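Local atomic coordinates of 2,3-bisphosphoglycerate-independent phosphoglycerate mutase (Pyrococcus horikoshii, PDB entry 2ZKT), a protein that probably interconverts 2-phosphoglycerate and 3-phosphoglycerate in glycolysis, as a metal-binding member of the 2,3-bisphosphoglycerate-independent mutases. Residues Gly16-Glu30 with Asp374-Gly386. Residues are numbered along the deposited sequence; the frame is centred on the assembly and turned at random.
Sequences GDRPIKELNGLTPLE and DTKRFGEREAMKG
E30 and R381 meet side-on in a two-pronged salt bridge: R381 NH2 donates to E30 OE1 at 2.7 Å and R381 NE to E30 OE2 at 2.9 Å, each on a syn lone pair, with carboxylate and guanidinium planes 27° apart. Both oxygens of this carboxylate have further work. OE1 also accepts from T27 N, and since T27 OG1 in turn takes E30 N, the two residues form a capping box at the start of helix 28-31. OE2 receives R381 N as well (3.1 Å), nearly along its C-O axis, so glutamate, with two multiply accepting oxygens, suits a place where two helix beginnings converge. Arginine is equally apt: bends at chi2 (59°) and chi3 (74°) fold it back to E30, while NH2 reaches G25 O in the guanidinium plane.

Deeper in, the side chains of T27 and E380 approach each other from opposite directions. T27 OG1 gives its hydrogen to E380 OE1 at 2.7 Å from above the carboxylate plane, and D17 N reaches E380 OE2 at 3.1 Å, donors that probably help the E380 carboxylate tolerate the like charge of E30, whose OE2 lies 4.2 Å from E380 OE1. The threonine hydroxyl thus serves both the cap and the other segment. G379, N-cap of helix 380-383, lies against E30 CG, where a side chain would collide. Beside it, L29 CD2 makes an off-centre CH-pi contact, 4.2 Å from the F378 ring centroid.

The outer side is looser: exposed P19 merely lies over one guanidinium face, and a water donates to G25 O but only weakly accepts from R381 NH1.

The contact joins two short helix starts on the metalloenzyme domain, with G16 about 11 Å from a bound zinc ion; L29 also packs on I320 of helix 313-331, and L29, F378 and E380 all touch P362 of strand 361-366.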
loop_
_atom_site.group_PDB
_atom_site.type_symbol
_atom_site.label_atom_id
_atom_site.label_comp_id
_atom_site.label_asym_id
_atom_site.label_seq_id
_atom_site.Cartn_x
_atom_site.Cartn_y
_atom_site.Cartn_z
ATOM N N GLY B 16 -13.379 -3.010 4.873
ATOM C CA GLY B 16 -13.722 -1.640 5.238
ATOM C C GLY B 16 -13.198 -1.154 6.582
ATOM O O GLY B 16 -13.118 -1.923 7.548
ATOM N N ASP B 17 -12.864 0.134 6.654
ATOM C CA ASP B 17 -12.355 0.704 7.889
ATOM C C ASP B 17 -12.720 2.186 7.989
ATOM O O ASP B 17 -13.493 2.708 7.182
ATOM C CB ASP B 17 -10.829 0.522 7.932
ATOM C CG ASP B 17 -10.306 0.273 9.346
ATOM O OD1 ASP B 17 -10.431 1.174 10.211
ATOM O OD2 ASP B 17 -9.772 -0.840 9.589
ATOM N N ARG B 18 -12.170 2.867 8.992
ATOM C CA ARG B 18 -12.415 4.295 9.170
ATOM C C ARG B 18 -11.063 5.017 9.107
ATOM O O ARG B 18 -10.010 4.397 9.290
ATOM C CB ARG B 18 -13.112 4.552 10.515
ATOM C CG ARG B 18 -14.516 3.953 10.581
ATOM C CD ARG B 18 -15.144 4.073 11.966
ATOM N NE ARG B 18 -16.487 3.499 11.964
ATOM C CZ ARG B 18 -17.274 3.382 13.034
ATOM N NH1 ARG B 18 -16.861 3.797 14.234
ATOM N NH2 ARG B 18 -18.494 2.861 12.903
ATOM N N PRO B 19 -11.074 6.333 8.831
ATOM C CA PRO B 19 -9.813 7.089 8.755
ATOM C C PRO B 19 -8.935 6.806 9.982
ATOM O O PRO B 19 -9.432 6.823 11.118
ATOM C CB PRO B 19 -10.282 8.548 8.707
ATOM C CG PRO B 19 -11.620 8.449 8.004
ATOM C CD PRO B 19 -12.242 7.223 8.664
ATOM N N ILE B 20 -7.648 6.521 9.756
ATOM C CA ILE B 20 -6.714 6.248 10.856
ATOM C C ILE B 20 -5.708 7.400 10.928
ATOM O O ILE B 20 -5.041 7.719 9.935
ATOM C CB ILE B 20 -5.905 4.939 10.641
ATOM C CG1 ILE B 20 -6.849 3.758 10.379
ATOM C CG2 ILE B 20 -5.020 4.671 11.883
ATOM C CD1 ILE B 20 -7.606 3.283 11.593
ATOM N N LYS B 21 -5.590 8.010 12.108
ATOM C CA LYS B 21 -4.680 9.138 12.303
ATOM C C LYS B 21 -3.218 8.781 12.018
ATOM O O LYS B 21 -2.507 9.545 11.347
ATOM C CB LYS B 21 -4.821 9.692 13.731
ATOM C CG LYS B 21 -4.063 10.997 13.959
ATOM C CD LYS B 21 -4.400 11.616 15.314
ATOM C CE LYS B 21 -3.629 12.917 15.552
ATOM N NZ LYS B 21 -2.164 12.688 15.765
ATOM N N GLU B 22 -2.770 7.619 12.502
ATOM C CA GLU B 22 -1.384 7.213 12.276
ATOM C C GLU B 22 -1.108 6.916 10.795
ATOM O O GLU B 22 0.047 6.741 10.386
ATOM C CB GLU B 22 -1.013 6.006 13.165
ATOM C CG GLU B 22 -1.673 4.681 12.814
ATOM C CD GLU B 22 -1.393 3.590 13.855
ATOM O OE1 GLU B 22 -1.873 3.721 15.008
ATOM O OE2 GLU B 22 -0.694 2.601 13.523
ATOM N N LEU B 23 -2.167 6.864 9.985
ATOM C CA LEU B 23 -1.989 6.623 8.557
ATOM C C LEU B 23 -2.309 7.905 7.787
ATOM O O LEU B 23 -2.716 7.860 6.622
ATOM C CB LEU B 23 -2.891 5.487 8.071
ATOM C CG LEU B 23 -2.753 4.145 8.804
ATOM C CD1 LEU B 23 -3.686 3.131 8.137
ATOM C CD2 LEU B 23 -1.303 3.654 8.775
ATOM N N ASN B 24 -2.136 9.049 8.459
ATOM C CA ASN B 24 -2.375 10.361 7.849
ATOM C C ASN B 24 -3.837 10.548 7.432
ATOM O O ASN B 24 -4.120 11.186 6.417
ATOM C CB ASN B 24 -1.460 10.552 6.618
ATOM C CG ASN B 24 -0.005 10.170 6.900
ATOM O OD1 ASN B 24 0.619 10.696 7.825
ATOM N ND2 ASN B 24 0.539 9.250 6.098
ATOM N N GLY B 25 -4.760 9.981 8.210
ATOM C CA GLY B 25 -6.175 10.124 7.899
ATOM C C GLY B 25 -6.700 9.179 6.831
ATOM O O GLY B 25 -7.828 9.337 6.367
ATOM N N LEU B 26 -5.885 8.201 6.428
ATOM C CA LEU B 26 -6.303 7.239 5.423
ATOM C C LEU B 26 -6.735 5.965 6.119
ATOM O O LEU B 26 -6.471 5.761 7.318
ATOM C CB LEU B 26 -5.155 6.905 4.460
ATOM C CG LEU B 26 -4.421 8.066 3.753
ATOM C CD1 LEU B 26 -3.446 7.486 2.741
ATOM C CD2 LEU B 26 -5.422 9.003 3.062
ATOM N N THR B 27 -7.435 5.114 5.373
ATOM C CA THR B 27 -7.854 3.830 5.903
ATOM C C THR B 27 -6.733 2.874 5.499
ATOM O O THR B 27 -5.940 3.183 4.601
ATOM C CB THR B 27 -9.143 3.343 5.248
ATOM O OG1 THR B 27 -8.917 3.182 3.840
ATOM C CG2 THR B 27 -10.286 4.346 5.494
ATOM N N PRO B 28 -6.642 1.707 6.165
ATOM C CA PRO B 28 -5.600 0.721 5.839
ATOM C C PRO B 28 -5.573 0.399 4.339
ATOM O O PRO B 28 -4.504 0.248 3.748
ATOM C CB PRO B 28 -6.006 -0.492 6.687
ATOM C CG PRO B 28 -6.541 0.171 7.930
ATOM C CD PRO B 28 -7.402 1.295 7.365
ATOM N N LEU B 29 -6.753 0.299 3.732
ATOM C CA LEU B 29 -6.853 -0.012 2.310
ATOM C C LEU B 29 -6.280 1.095 1.439
ATOM O O LEU B 29 -5.637 0.817 0.429
ATOM C CB LEU B 29 -8.319 -0.256 1.898
ATOM C CG LEU B 29 -8.556 -0.330 0.367
ATOM C CD1 LEU B 29 -7.616 -1.347 -0.282
ATOM C CD2 LEU B 29 -10.016 -0.708 0.106
ATOM N N GLU B 30 -6.504 2.346 1.832
ATOM C CA GLU B 30 -6.003 3.470 1.050
ATOM C C GLU B 30 -4.487 3.587 1.222
ATOM O O GLU B 30 -3.742 3.688 0.237
ATOM C CB GLU B 30 -6.713 4.771 1.475
ATOM C CG GLU B 30 -8.205 4.776 1.140
ATOM C CD GLU B 30 -8.986 5.870 1.868
ATOM O OE1 GLU B 30 -8.583 6.244 3.001
ATOM O OE2 GLU B 30 -10.018 6.345 1.316
ATOM N N ASP B 374 -14.615 6.968 -13.855
ATOM C CA ASP B 374 -13.319 7.645 -13.810
ATOM C C ASP B 374 -12.529 7.528 -12.502
ATOM O O ASP B 374 -11.712 8.396 -12.195
ATOM C CB ASP B 374 -13.466 9.129 -14.194
ATOM C CG ASP B 374 -14.447 9.864 -13.316
ATOM O OD1 ASP B 374 -14.461 9.605 -12.088
ATOM O OD2 ASP B 374 -15.198 10.713 -13.851
ATOM N N THR B 375 -12.766 6.460 -11.733
ATOM C CA THR B 375 -12.023 6.252 -10.496
ATOM C C THR B 375 -10.631 5.725 -10.903
ATOM O O THR B 375 -10.498 5.006 -11.910
ATOM C CB THR B 375 -12.706 5.204 -9.575
ATOM O OG1 THR B 375 -12.937 3.994 -10.315
ATOM C CG2 THR B 375 -14.032 5.731 -9.031
ATOM N N LYS B 376 -9.608 6.072 -10.118
ATOM C CA LYS B 376 -8.229 5.669 -10.418
ATOM C C LYS B 376 -7.621 4.643 -9.461
ATOM O O LYS B 376 -6.819 3.810 -9.887
ATOM C CB LYS B 376 -7.323 6.912 -10.461
ATOM C CG LYS B 376 -7.692 7.930 -11.537
ATOM C CD LYS B 376 -7.590 7.321 -12.935
ATOM C CE LYS B 376 -7.915 8.348 -14.023
ATOM N NZ LYS B 376 -7.824 7.767 -15.410
ATOM N N ARG B 377 -7.977 4.705 -8.175
ATOM C CA ARG B 377 -7.452 3.759 -7.186
ATOM C C ARG B 377 -8.569 3.068 -6.414
ATOM O O ARG B 377 -9.736 3.470 -6.496
ATOM C CB ARG B 377 -6.527 4.467 -6.189
ATOM C CG ARG B 377 -5.165 4.839 -6.751
ATOM C CD ARG B 377 -4.319 5.525 -5.687
ATOM N NE ARG B 377 -5.030 6.658 -5.096
ATOM C CZ ARG B 377 -5.384 7.754 -5.768
ATOM N NH1 ARG B 377 -5.087 7.873 -7.063
ATOM N NH2 ARG B 377 -6.051 8.728 -5.147
ATOM N N PHE B 378 -8.216 2.030 -5.656
ATOM C CA PHE B 378 -9.220 1.304 -4.882
ATOM C C PHE B 378 -9.178 1.731 -3.420
ATOM O O PHE B 378 -8.224 1.440 -2.705
ATOM C CB PHE B 378 -9.009 -0.217 -5.003
ATOM C CG PHE B 378 -10.127 -1.039 -4.392
ATOM C CD1 PHE B 378 -11.471 -0.748 -4.685
ATOM C CD2 PHE B 378 -9.846 -2.098 -3.523
ATOM C CE1 PHE B 378 -12.516 -1.492 -4.125
ATOM C CE2 PHE B 378 -10.888 -2.857 -2.952
ATOM C CZ PHE B 378 -12.231 -2.551 -3.254
ATOM N N GLY B 379 -10.220 2.435 -2.983
ATOM C CA GLY B 379 -10.282 2.894 -1.603
ATOM C C GLY B 379 -11.685 3.361 -1.249
ATOM O O GLY B 379 -12.499 3.630 -2.141
ATOM N N GLU B 380 -11.971 3.473 0.046
ATOM C CA GLU B 380 -13.297 3.894 0.482
ATOM C C GLU B 380 -13.723 5.257 -0.075
ATOM O O GLU B 380 -14.860 5.401 -0.537
ATOM C CB GLU B 380 -13.394 3.894 2.017
ATOM C CG GLU B 380 -13.355 2.489 2.623
ATOM C CD GLU B 380 -11.943 2.048 3.014
ATOM O OE1 GLU B 380 -10.975 2.397 2.296
ATOM O OE2 GLU B 380 -11.805 1.346 4.047
ATOM N N ARG B 381 -12.835 6.257 -0.046
ATOM C CA ARG B 381 -13.217 7.566 -0.566
ATOM C C ARG B 381 -13.419 7.548 -2.080
ATOM O O ARG B 381 -14.262 8.274 -2.612
ATOM C CB ARG B 381 -12.192 8.652 -0.161
ATOM C CG ARG B 381 -12.656 9.486 1.067
ATOM C CD ARG B 381 -12.905 8.598 2.296
ATOM N NE ARG B 381 -11.658 8.125 2.903
ATOM C CZ ARG B 381 -10.910 8.845 3.745
ATOM N NH1 ARG B 381 -11.280 10.072 4.091
ATOM N NH2 ARG B 381 -9.780 8.351 4.226
ATOM N N GLU B 382 -12.655 6.696 -2.768
ATOM C CA GLU B 382 -12.767 6.565 -4.216
ATOM C C GLU B 382 -14.101 5.845 -4.545
ATOM O O GLU B 382 -14.821 6.228 -5.472
ATOM C CB GLU B 382 -11.562 5.762 -4.739
ATOM C CG GLU B 382 -11.239 5.947 -6.225
ATOM C CD GLU B 382 -10.578 7.294 -6.546
ATOM O OE1 GLU B 382 -9.981 7.909 -5.637
ATOM O OE2 GLU B 382 -10.635 7.726 -7.716
ATOM N N ALA B 383 -14.432 4.815 -3.764
ATOM C CA ALA B 383 -15.667 4.069 -3.985
ATOM C C ALA B 383 -16.887 4.969 -3.793
ATOM O O ALA B 383 -17.954 4.763 -4.359
ATOM C CB ALA B 383 -15.702 2.916 -2.978
ATOM N N MET B 384 -16.711 5.984 -2.922
ATOM C CA MET B 384 -17.769 6.967 -2.719
ATOM C C MET B 384 -18.078 7.733 -4.017
ATOM O O MET B 384 -19.101 8.393 -4.159
ATOM C CB MET B 384 -17.295 7.960 -1.645
ATOM C CG MET B 384 -17.563 7.490 -0.208
ATOM S SD MET B 384 -16.868 8.623 1.011
ATOM C CE MET B 384 -15.952 7.415 1.989
ATOM N N LYS B 385 -17.129 7.650 -4.978
ATOM C CA LYS B 385 -17.310 8.345 -6.260
ATOM C C LYS B 385 -17.509 7.355 -7.423
ATOM O O LYS B 385 -17.556 7.729 -8.591
ATOM C CB LYS B 385 -16.067 9.204 -6.543
ATOM C CG LYS B 385 -15.777 10.232 -5.448
ATOM C CD LYS B 385 -14.567 11.111 -5.803
ATOM C CE LYS B 385 -13.294 10.293 -6.073
ATOM N NZ LYS B 385 -12.174 11.206 -6.298
ATOM N N GLY B 386 -17.622 6.063 -7.121
ATOM C CA GLY B 386 -17.791 5.075 -8.181
ATOM C C GLY B 386 -19.139 5.098 -8.893
ATOM O O GLY B 386 -20.172 5.435 -8.312
HETATM O O HOH W 1 -9.585 11.633 6.575
HETATM O O HOH W 2 -9.713 6.129 -1.727
#